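Local coordinates for structural protein ORF131 (PDB 3FAJ), which is a structural protein of the virion of Acidianus two-tailed virus, belongs to the viral ORF131/RIP family and probably binds DNA, at residues L39-E43 and N44-G48; E59-N62 and A63-G67; E69-K72 and E73-A77; H76-V79 and K80-S83. All blocks are in the same frame, centred on the assembly; numbering follows the deposited sequence.

All four contacts are local, between neighbouring turns of one mostly helical chain. Interaction 1 closes helix 31-43, interaction 2 closes helix 51-66, and interactions 3 and 4 follow each other along helix 69-86, sharing His76 and Ala77. Interactions 1 and 2 lie on opposite sides of the chain's centre, their own centres about 22 Å apart. Interaction 1 instead meets interaction 4, where Leu39 CD2 packs 3.7 Å from Ile78 CG2. Interactions 2 and 3 adjoin across successive helices, with centres about 9 Å apart and Arg64 CG 3.7 Å from Lys72 CD.

Interaction 1 of 4, residues L39-E43 and N44-G48; sequences LDMFE and NGQLG
Met41 and Leu47 meet across the Schellman motif that ends helix 31-43. The backbone closes it with two bonds: Gln46 N reaches back to Met41 O at 3.0 Å, and Gly45 N reaches Phe42 O at 3.1 Å. Gly45 makes the turn at a positive phi of 83°, where any side chain would press on the preceding carbonyl oxygen, which is why glycine suits the place. The chain can then double back and lay Leu47 against the last helical turn.

Met41 takes up this return along its whole length. Its CB rests 3.6 Å from Leu47 CD1, while CG comes to 2.9 Å from Gln46 OE1; that approach is short for carbon and oxygen, and the exact placing of the amide is therefore doubtful. Met41 and Gln46 cross at about a right angle. Beyond CG the chain bends at its third torsion (chi3 -61°): SD passes beside Leu47 CD1, and CE ends 3.9 Å from the same methyl and close to CD2 as well. A flexible thioether suits this job, since it can follow the outline of a branched neighbour. Leu47 CD2 lies beside Phe42 N and Met41 CB, with Phe42 CB a little farther off; the residue also packs on Val52 of helix 51-66, so the turn is tied into the protein interior. The acids of this turn look elsewhere, Asp40 to a salt bridge with Lys119 and Glu43 to the hydroxyl of Tyr115. A water spans the turn, donating to Phe42 O at 2.7 Å and to Leu47 O at 2.6 Å.

Interaction 2 of 4, residues E59-N62 and A63-G67; sequences EEAN and ARRAG
Ala63 N bonds to Glu59 O at 2.9 Å, opening the last turns of helix 51-66, which finishes in a Schellman motif at Gly67. The methyl of Ala63 is small enough for helix 69-86 to come close, and Thr71 touches it there. Arg64 repeats the backbone bond with Glu60 O, while its side chain, one of two modelled conformers, is exposed and touches Lys72.

Arg65 carries the side-chain contact. Its N bonds to Ala61 O, and a bend at the third torsion (chi3 -75°) then folds the chain back over the preceding turn. The flat guanidinium comes to lie above that same carbonyl, Ala61 O sitting 3.6 Å from its plane and over its centre. From there NH2 donates to Asn62 OD1 at 2.8 Å, a somewhat bent bond (141° at the hydrogen) between planes 73° apart. An arginine suits the position because it is long enough to turn back on its own helix. Ala66 N bonds to Asn62 O, and Gly67, whose positive phi would jam a CB against the preceding carbonyl oxygen, ends the helix by donating from its N to Arg64 O. On the same face of the guanidinium, Ala61 CB lies 3.5 Å from Arg65 NH1.

Interaction 3 of 4, residues E69-K72 and E73-A77; sequences ERTK and EAIHA
Glu69 and Glu73 run side by side in the same direction, one turn apart, and their carboxylates are turned 73° from each other, so neither lies flat on its neighbour. Their OE2 atoms approach to 3.6 Å, a pair of like charges, and Glu73 OE2 also lies 3.9 Å from Glu69 CG. Glu73 contributes by placing CG beside its backbone N (chi1 -67°), where it passes 3.3 Å from Glu69 O. Opposite charges are near but not in contact: Lys72 NZ lies 4.9 Å from Glu73 OE2 and, in one of its two modelled conformers, Arg70 NH1 5.3 Å from Glu73 OE1. They probably ease the repulsion, and an acid such as Glu69 in the first turn would probably also be favoured by the helix dipole.

The backbone follows its regular pattern, with Glu73 N bonded to Glu69 O and Ile75 N to Thr71 O. Thr71 and Ile75 also lie parallel, Thr71 CG2 being 3.8 Å from Ile75 CD1. Threonine serves two needs: its methyl packs on the isoleucine, and OG1 is hydrogen-bonded to Asn131 ND2.

The acids occupy the exposed side of helix 69-86, whereas the Thr71-Ile75 ridge faces inward, against Glu60 of helix 51-66 and Ala32 and Ala35 of helix 31-43. Helix 113-123 adds Leu122 on Thr71 and Phe121 on Ala74, and helix 125-132 brings Thr127 to Thr71.

Interaction 4 of 4, residues H76-V79 and K80-S83; sequences HAIV and KMIS
Ser83 grips Val79 O twice. Its backbone N donates at 2.9 Å, and in the conformer described here, one of two modelled, its OG donates at 2.8 Å from above the carbonyl plane. The hydroxyl reaches back because it stands beside its own backbone N (chi1 -58°), the position from which a helical serine can meet the carbonyl one turn earlier. A short polar side chain thus finds its partner within the helix. The preceding bonds are regular: Ile82 N meets Ile78 O at 2.9 Å and Lys80 N meets His76 O at 3.0 Å. His76 and Lys80, the latter in one of two modelled conformers, extend on the exposed side.

Outward from the backbone, Met81 folds its CE back along the helix, to 3.3 Å from Ala77 O, and the same methyl touches both Ala77 CB at 4.2 Å and Ile78 CG1 at 4.0 Å. The alanine is small enough to admit it. Ile78 and Ile82, one turn apart, run alongside each other, with Ile78 CG2 3.9 Å from Ile82 CD1. Branched residues four apart make an apolar ridge, which meets Leu39 and Phe42 of helix 31-43, while Tyr115, Ala118 and Leu122 of helix 113-123 close over Ile78. Such a pattern, with lysine and histidine outside and isoleucines inside, is that of an amphipathic helix in a helical bundle.

Interaction 1 of 4, residues L39-E43 and N44-G48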
loop_
_atom_site.group_PDB
_atom_site.type_symbol
_atom_site.label_atom_id
_atom_site.label_comp_id
_atom_site.label_asym_id
_atom_site.label_seq_id
_atom_site.Cartn_x
_atom_site.Cartn_y
_atom_site.Cartn_z
ATOM N N LEU A 39 -1.948 3.916 -2.745
ATOM C CA LEU A 39 -1.961 4.567 -1.411
ATOM C C LEU A 39 -2.411 6.041 -1.491
ATOM O O LEU A 39 -3.177 6.513 -0.632
ATOM C CB LEU A 39 -0.611 4.439 -0.714
ATOM C CG LEU A 39 -0.263 2.986 -0.353
ATOM C CD1 LEU A 39 1.167 2.959 0.183
ATOM C CD2 LEU A 39 -1.270 2.394 0.664
ATOM N N ASP A 40 -1.950 6.761 -2.505
ATOM C CA ASP A 40 -2.397 8.147 -2.704
ATOM C C ASP A 40 -3.913 8.231 -2.940
ATOM O O ASP A 40 -4.590 9.144 -2.443
ATOM C CB ASP A 40 -1.627 8.796 -3.861
ATOM C CG ASP A 40 -0.181 9.123 -3.506
ATOM O OD1 ASP A 40 0.184 9.130 -2.305
ATOM O OD2 ASP A 40 0.591 9.388 -4.454
ATOM N N MET A 41 -4.451 7.294 -3.723
ATOM C CA MET A 41 -5.913 7.237 -3.980
ATOM C C MET A 41 -6.677 6.889 -2.696
ATOM O O MET A 41 -7.761 7.439 -2.430
ATOM C CB MET A 41 -6.201 6.207 -5.062
ATOM C CG MET A 41 -5.640 6.599 -6.412
ATOM S SD MET A 41 -6.121 5.375 -7.644
ATOM C CE MET A 41 -5.415 3.881 -7.110
ATOM N N PHE A 42 -6.116 5.977 -1.908
ATOM C CA PHE A 42 -6.675 5.610 -0.603
ATOM C C PHE A 42 -6.796 6.861 0.277
ATOM O O PHE A 42 -7.859 7.132 0.859
ATOM C CB PHE A 42 -5.773 4.548 0.056
ATOM C CG PHE A 42 -5.955 4.422 1.540
ATOM C CD1 PHE A 42 -7.117 3.851 2.073
ATOM C CD2 PHE A 42 -4.951 4.871 2.408
ATOM C CE1 PHE A 42 -7.285 3.730 3.475
ATOM C CE2 PHE A 42 -5.102 4.732 3.798
ATOM C CZ PHE A 42 -6.270 4.165 4.327
ATOM N N GLU A 43 -5.718 7.638 0.341
ATOM C CA GLU A 43 -5.692 8.815 1.230
ATOM C C GLU A 43 -6.619 9.912 0.752
ATOM O O GLU A 43 -7.103 10.724 1.562
ATOM C CB GLU A 43 -4.288 9.371 1.328
ATOM C CG GLU A 43 -3.329 8.391 2.005
ATOM C CD GLU A 43 -1.930 8.943 2.106
ATOM O OE1 GLU A 43 -1.762 10.181 1.991
ATOM O OE2 GLU A 43 -0.998 8.165 2.315
ATOM N N ASN A 44 -6.841 9.962 -0.561
ATOM C CA ASN A 44 -7.732 10.964 -1.154
ATOM C C ASN A 44 -9.199 10.610 -1.052
ATOM O O ASN A 44 -10.045 11.388 -1.433
ATOM C CB ASN A 44 -7.430 11.134 -2.640
ATOM C CG ASN A 44 -6.137 11.872 -2.892
ATOM O OD1 ASN A 44 -5.627 12.557 -2.012
ATOM N ND2 ASN A 44 -5.624 11.767 -4.119
ATOM N N GLY A 45 -9.489 9.409 -0.565
ATOM C CA GLY A 45 -10.864 8.968 -0.476
ATOM C C GLY A 45 -11.385 8.404 -1.781
ATOM O O GLY A 45 -12.563 8.118 -1.891
ATOM N N GLN A 46 -10.601 8.212 -2.691
ATOM C CA GLN A 46 -10.946 7.784 -4.044
ATOM C C GLN A 46 -11.295 6.297 -4.111
ATOM O O GLN A 46 -12.034 5.862 -4.997
ATOM C CB GLN A 46 -9.798 8.068 -5.015
ATOM C CG GLN A 46 -9.527 9.552 -5.245
ATOM C CD GLN A 46 -8.331 9.758 -6.161
ATOM O OE1 GLN A 46 -7.461 8.885 -6.240
ATOM N NE2 GLN A 46 -8.330 10.894 -6.910
ATOM N N LEU A 47 -10.748 5.526 -3.175
ATOM C CA LEU A 47 -10.882 4.071 -3.110
ATOM C C LEU A 47 -11.784 3.670 -1.966
ATOM O O LEU A 47 -11.972 4.416 -1.002
ATOM C CB LEU A 47 -9.517 3.437 -2.889
ATOM C CG LEU A 47 -8.690 2.985 -4.081
ATOM C CD1 LEU A 47 -8.877 3.797 -5.365
ATOM C CD2 LEU A 47 -7.230 2.866 -3.630
ATOM N N GLY A 48 -12.353 2.488 -2.073
ATOM C CA GLY A 48 -13.183 1.983 -1.008
ATOM C C GLY A 48 -12.515 0.776 -0.391
ATOM O O GLY A 48 -11.366 0.436 -0.724
HETATM O O HOH W 1 -10.007 5.876 -0.119
#

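Interaction 2 of 4, residues E59-N62 and A63-G67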
loop_
_atom_site.group_PDB
_atom_site.type_symbol
_atom_site.label_atom_id
_atom_site.label_comp_id
_atom_site.label_asym_id
_atom_site.label_seq_id
_atom_site.Cartn_x
_atom_site.Cartn_y
_atom_site.Cartn_z
ATOM N N GLU A 59 -0.398 -5.836 -5.941
ATOM C CA GLU A 59 1.003 -5.395 -6.096
ATOM C C GLU A 59 1.919 -6.277 -5.259
ATOM O O GLU A 59 3.044 -6.612 -5.670
ATOM C CB GLU A 59 1.171 -3.926 -5.697
ATOM C CG GLU A 59 0.426 -2.911 -6.591
ATOM C CD GLU A 59 0.813 -2.971 -8.059
ATOM O OE1 GLU A 59 2.009 -3.141 -8.384
ATOM O OE2 GLU A 59 -0.110 -2.877 -8.903
ATOM N N GLU A 60 1.544 -6.533 -4.105
ATOM C CA GLU A 60 2.321 -7.423 -3.247
ATOM C C GLU A 60 2.579 -8.768 -3.942
ATOM O O GLU A 60 3.702 -9.291 -3.912
ATOM C CB GLU A 60 1.554 -7.639 -1.932
ATOM C CG GLU A 60 2.261 -8.478 -0.916
ATOM C CD GLU A 60 1.451 -8.593 0.356
ATOM O OE1 GLU A 60 0.322 -8.038 0.405
ATOM O OE2 GLU A 60 1.948 -9.280 1.276
ATOM N N ALA A 61 1.660 -9.387 -4.602
ATOM C CA ALA A 61 1.877 -10.636 -5.333
ATOM C C ALA A 61 2.839 -10.419 -6.493
ATOM O O ALA A 61 3.680 -11.273 -6.758
ATOM C CB ALA A 61 0.550 -11.212 -5.844
ATOM N N ASN A 62 2.694 -9.292 -7.195
ATOM C CA ASN A 62 3.600 -8.971 -8.311
ATOM C C ASN A 62 5.050 -8.892 -7.790
ATOM O O ASN A 62 5.978 -9.457 -8.398
ATOM C CB ASN A 62 3.246 -7.614 -8.919
ATOM C CG ASN A 62 1.985 -7.635 -9.765
ATOM O OD1 ASN A 62 1.592 -8.661 -10.321
ATOM N ND2 ASN A 62 1.359 -6.467 -9.890
ATOM N N ALA A 63 5.220 -8.185 -6.672
ATOM C CA ALA A 63 6.520 -8.048 -5.996
ATOM C C ALA A 63 7.086 -9.416 -5.599
ATOM O O ALA A 63 8.244 -9.694 -5.860
ATOM C CB ALA A 63 6.401 -7.102 -4.763
ATOM N N ARG A 64 6.254 -10.273 -4.995
ATOM C CA ARG A 64 6.667 -11.618 -4.628
ATOM C C ARG A 64 7.173 -12.394 -5.860
ATOM O O ARG A 64 8.265 -12.978 -5.841
ATOM C CB ARG A 64 5.501 -12.338 -3.944
ATOM C CG ARG A 64 5.869 -13.642 -3.256
ATOM C CD ARG A 64 4.658 -14.258 -2.569
ATOM N NE ARG A 64 3.520 -14.433 -3.477
ATOM C CZ ARG A 64 3.424 -15.391 -4.401
ATOM N NH1 ARG A 64 4.395 -16.288 -4.569
ATOM N NH2 ARG A 64 2.342 -15.454 -5.166
ATOM N N ARG A 65 6.395 -12.367 -6.932
ATOM C CA ARG A 65 6.738 -13.110 -8.152
ATOM C C ARG A 65 8.067 -12.642 -8.745
ATOM O O ARG A 65 8.833 -13.447 -9.266
ATOM C CB ARG A 65 5.613 -12.990 -9.170
ATOM C CG ARG A 65 4.380 -13.841 -8.806
ATOM C CD ARG A 65 3.363 -13.883 -9.930
ATOM N NE ARG A 65 2.603 -12.638 -10.057
ATOM C CZ ARG A 65 1.440 -12.403 -9.458
ATOM N NH1 ARG A 65 0.881 -13.323 -8.668
ATOM N NH2 ARG A 65 0.830 -11.245 -9.647
ATOM N N ALA A 66 8.322 -11.339 -8.651
ATOM C CA ALA A 66 9.546 -10.704 -9.157
ATOM C C ALA A 66 10.760 -10.838 -8.211
ATOM O O ALA A 66 11.908 -10.603 -8.619
ATOM C CB ALA A 66 9.269 -9.243 -9.454
ATOM N N GLY A 67 10.516 -11.251 -6.971
ATOM C CA GLY A 67 11.578 -11.297 -5.965
ATOM C C GLY A 67 11.944 -9.971 -5.328
ATOM O O GLY A 67 13.053 -9.832 -4.775
#

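Interaction 3 of 4, residues E69-K72 and E73-A77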
loop_
_atom_site.group_PDB
_atom_site.type_symbol
_atom_site.label_atom_id
_atom_site.label_comp_id
_atom_site.label_asym_id
_atom_site.label_seq_id
_atom_site.Cartn_x
_atom_site.Cartn_y
_atom_site.Cartn_z
ATOM N N GLU A 69 11.539 -8.570 -2.489
ATOM C CA GLU A 69 11.104 -9.110 -1.199
ATOM C C GLU A 69 10.739 -7.993 -0.224
ATOM O O GLU A 69 9.750 -8.105 0.498
ATOM C CB GLU A 69 12.205 -10.000 -0.589
ATOM C CG GLU A 69 11.784 -10.694 0.710
ATOM C CD GLU A 69 12.801 -11.678 1.247
ATOM O OE1 GLU A 69 13.789 -12.017 0.533
ATOM O OE2 GLU A 69 12.590 -12.157 2.383
ATOM N N ARG A 70 11.543 -6.932 -0.181
ATOM C CA ARG A 70 11.314 -5.838 0.775
ATOM C C ARG A 70 10.049 -5.057 0.415
ATOM O O ARG A 70 9.281 -4.631 1.303
ATOM C CB ARG A 70 12.532 -4.913 0.848
ATOM C CG ARG A 70 13.801 -5.605 1.330
ATOM C CD ARG A 70 14.895 -4.579 1.592
ATOM N NE ARG A 70 16.157 -5.169 2.046
ATOM C CZ ARG A 70 16.381 -5.634 3.273
ATOM N NH1 ARG A 70 15.408 -5.614 4.182
ATOM N NH2 ARG A 70 17.577 -6.129 3.590
ATOM N N THR A 71 9.823 -4.895 -0.892
ATOM C CA THR A 71 8.617 -4.254 -1.409
ATOM C C THR A 71 7.366 -5.061 -1.023
ATOM O O THR A 71 6.367 -4.497 -0.530
ATOM C CB THR A 71 8.711 -4.092 -2.965
ATOM O OG1 THR A 71 9.721 -3.110 -3.263
ATOM C CG2 THR A 71 7.359 -3.637 -3.553
ATOM N N LYS A 72 7.440 -6.371 -1.219
ATOM C CA LYS A 72 6.369 -7.285 -0.802
ATOM C C LYS A 72 6.068 -7.057 0.671
ATOM O O LYS A 72 4.898 -6.897 1.059
ATOM C CB LYS A 72 6.791 -8.732 -1.058
ATOM C CG LYS A 72 5.854 -9.803 -0.487
ATOM C CD LYS A 72 6.528 -11.174 -0.516
ATOM C CE LYS A 72 7.561 -11.363 0.635
ATOM N NZ LYS A 72 8.175 -12.737 0.565
ATOM N N GLU A 73 7.117 -7.045 1.497
ATOM C CA GLU A 73 6.912 -6.941 2.950
ATOM C C GLU A 73 6.345 -5.583 3.361
ATOM O O GLU A 73 5.470 -5.518 4.244
ATOM C CB GLU A 73 8.208 -7.252 3.683
ATOM C CG GLU A 73 8.607 -8.746 3.511
ATOM C CD GLU A 73 9.984 -9.077 4.055
ATOM O OE1 GLU A 73 10.813 -8.156 4.231
ATOM O OE2 GLU A 73 10.235 -10.279 4.298
ATOM N N ALA A 74 6.795 -4.506 2.708
ATOM C CA ALA A 74 6.259 -3.184 3.042
ATOM C C ALA A 74 4.770 -3.088 2.722
ATOM O O ALA A 74 3.987 -2.574 3.544
ATOM C CB ALA A 74 7.073 -2.041 2.356
ATOM N N ILE A 75 4.382 -3.606 1.552
ATOM C CA ILE A 75 2.955 -3.604 1.157
ATOM C C ILE A 75 2.164 -4.469 2.144
ATOM O O ILE A 75 1.098 -4.066 2.604
ATOM C CB ILE A 75 2.746 -4.049 -0.302
ATOM C CG1 ILE A 75 3.483 -3.102 -1.273
ATOM C CG2 ILE A 75 1.226 -4.129 -0.591
ATOM C CD1 ILE A 75 3.643 -3.705 -2.685
ATOM N N HIS A 76 2.713 -5.631 2.515
ATOM C CA HIS A 76 2.038 -6.511 3.459
ATOM C C HIS A 76 1.755 -5.775 4.779
ATOM O O HIS A 76 0.655 -5.895 5.342
ATOM C CB HIS A 76 2.876 -7.773 3.689
ATOM C CG HIS A 76 2.158 -8.843 4.440
ATOM N ND1 HIS A 76 2.218 -8.964 5.814
ATOM C CD2 HIS A 76 1.373 -9.859 4.005
ATOM C CE1 HIS A 76 1.498 -10.005 6.195
ATOM N NE2 HIS A 76 0.979 -10.571 5.117
ATOM N N ALA A 77 2.739 -5.016 5.266
ATOM C CA ALA A 77 2.586 -4.282 6.541
ATOM C C ALA A 77 1.453 -3.266 6.434
ATOM O O ALA A 77 0.638 -3.147 7.362
ATOM C CB ALA A 77 3.916 -3.597 6.964
#

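Interaction 4 of 4, residues H76-V79 and K80-S83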
loop_
_atom_site.group_PDB
_atom_site.type_symbol
_atom_site.label_atom_id
_atom_site.label_comp_id
_atom_site.label_asym_id
_atom_site.label_seq_id
_atom_site.Cartn_x
_atom_site.Cartn_y
_atom_site.Cartn_z
ATOM N N HIS A 76 2.713 -5.631 2.515
ATOM C CA HIS A 76 2.038 -6.511 3.459
ATOM C C HIS A 76 1.755 -5.775 4.779
ATOM O O HIS A 76 0.655 -5.895 5.342
ATOM C CB HIS A 76 2.876 -7.773 3.689
ATOM C CG HIS A 76 2.158 -8.843 4.440
ATOM N ND1 HIS A 76 2.218 -8.964 5.814
ATOM C CD2 HIS A 76 1.373 -9.859 4.005
ATOM C CE1 HIS A 76 1.498 -10.005 6.195
ATOM N NE2 HIS A 76 0.979 -10.571 5.117
ATOM N N ALA A 77 2.739 -5.016 5.266
ATOM C CA ALA A 77 2.586 -4.282 6.541
ATOM C C ALA A 77 1.453 -3.266 6.434
ATOM O O ALA A 77 0.638 -3.147 7.362
ATOM C CB ALA A 77 3.916 -3.597 6.964
ATOM N N ILE A 78 1.387 -2.560 5.309
ATOM C CA ILE A 78 0.342 -1.554 5.090
ATOM C C ILE A 78 -1.048 -2.206 4.997
ATOM O O ILE A 78 -2.007 -1.716 5.597
ATOM C CB ILE A 78 0.645 -0.681 3.861
ATOM C CG1 ILE A 78 1.890 0.188 4.161
ATOM C CG2 ILE A 78 -0.568 0.212 3.517
ATOM C CD1 ILE A 78 2.492 0.856 2.885
ATOM N N VAL A 79 -1.128 -3.315 4.262
ATOM C CA VAL A 79 -2.397 -4.042 4.134
ATOM C C VAL A 79 -2.918 -4.428 5.518
ATOM O O VAL A 79 -4.107 -4.241 5.817
ATOM C CB VAL A 79 -2.284 -5.271 3.190
ATOM C CG1 VAL A 79 -3.536 -6.176 3.295
ATOM C CG2 VAL A 79 -2.051 -4.797 1.742
ATOM N N LYS A 80 -2.041 -4.948 6.373
ATOM C CA LYS A 80 -2.414 -5.309 7.745
ATOM C C LYS A 80 -2.964 -4.105 8.517
ATOM O O LYS A 80 -3.979 -4.197 9.232
ATOM C CB LYS A 80 -1.205 -5.895 8.462
ATOM C CG LYS A 80 -1.505 -6.414 9.878
ATOM C CD LYS A 80 -0.542 -7.513 10.301
ATOM C CE LYS A 80 0.924 -7.123 10.158
ATOM N NZ LYS A 80 1.781 -7.980 11.059
ATOM N N MET A 81 -2.283 -2.962 8.375
ATOM C CA MET A 81 -2.685 -1.758 9.107
ATOM C C MET A 81 -4.067 -1.305 8.665
ATOM O O MET A 81 -4.912 -0.977 9.495
ATOM C CB MET A 81 -1.666 -0.617 8.910
ATOM C CG MET A 81 -0.406 -0.837 9.742
ATOM S SD MET A 81 0.759 0.507 9.449
ATOM C CE MET A 81 1.802 -0.116 8.145
ATOM N N ILE A 82 -4.302 -1.297 7.354
ATOM C CA ILE A 82 -5.605 -0.856 6.838
ATOM C C ILE A 82 -6.716 -1.830 7.235
ATOM O O ILE A 82 -7.777 -1.417 7.706
ATOM C CB ILE A 82 -5.569 -0.651 5.305
ATOM C CG1 ILE A 82 -4.587 0.475 4.944
ATOM C CG2 ILE A 82 -6.993 -0.332 4.782
ATOM C CD1 ILE A 82 -4.441 0.725 3.472
ATOM N N SER A 83 -6.457 -3.136 7.075
ATOM C CA SER A 83 -7.413 -4.181 7.465
ATOM C C SER A 83 -7.810 -4.063 8.930
ATOM O O SER A 83 -8.990 -4.154 9.272
ATOM C CB SER A 83 -6.816 -5.570 7.213
ATOM O OG SER A 83 -6.459 -5.717 5.851
#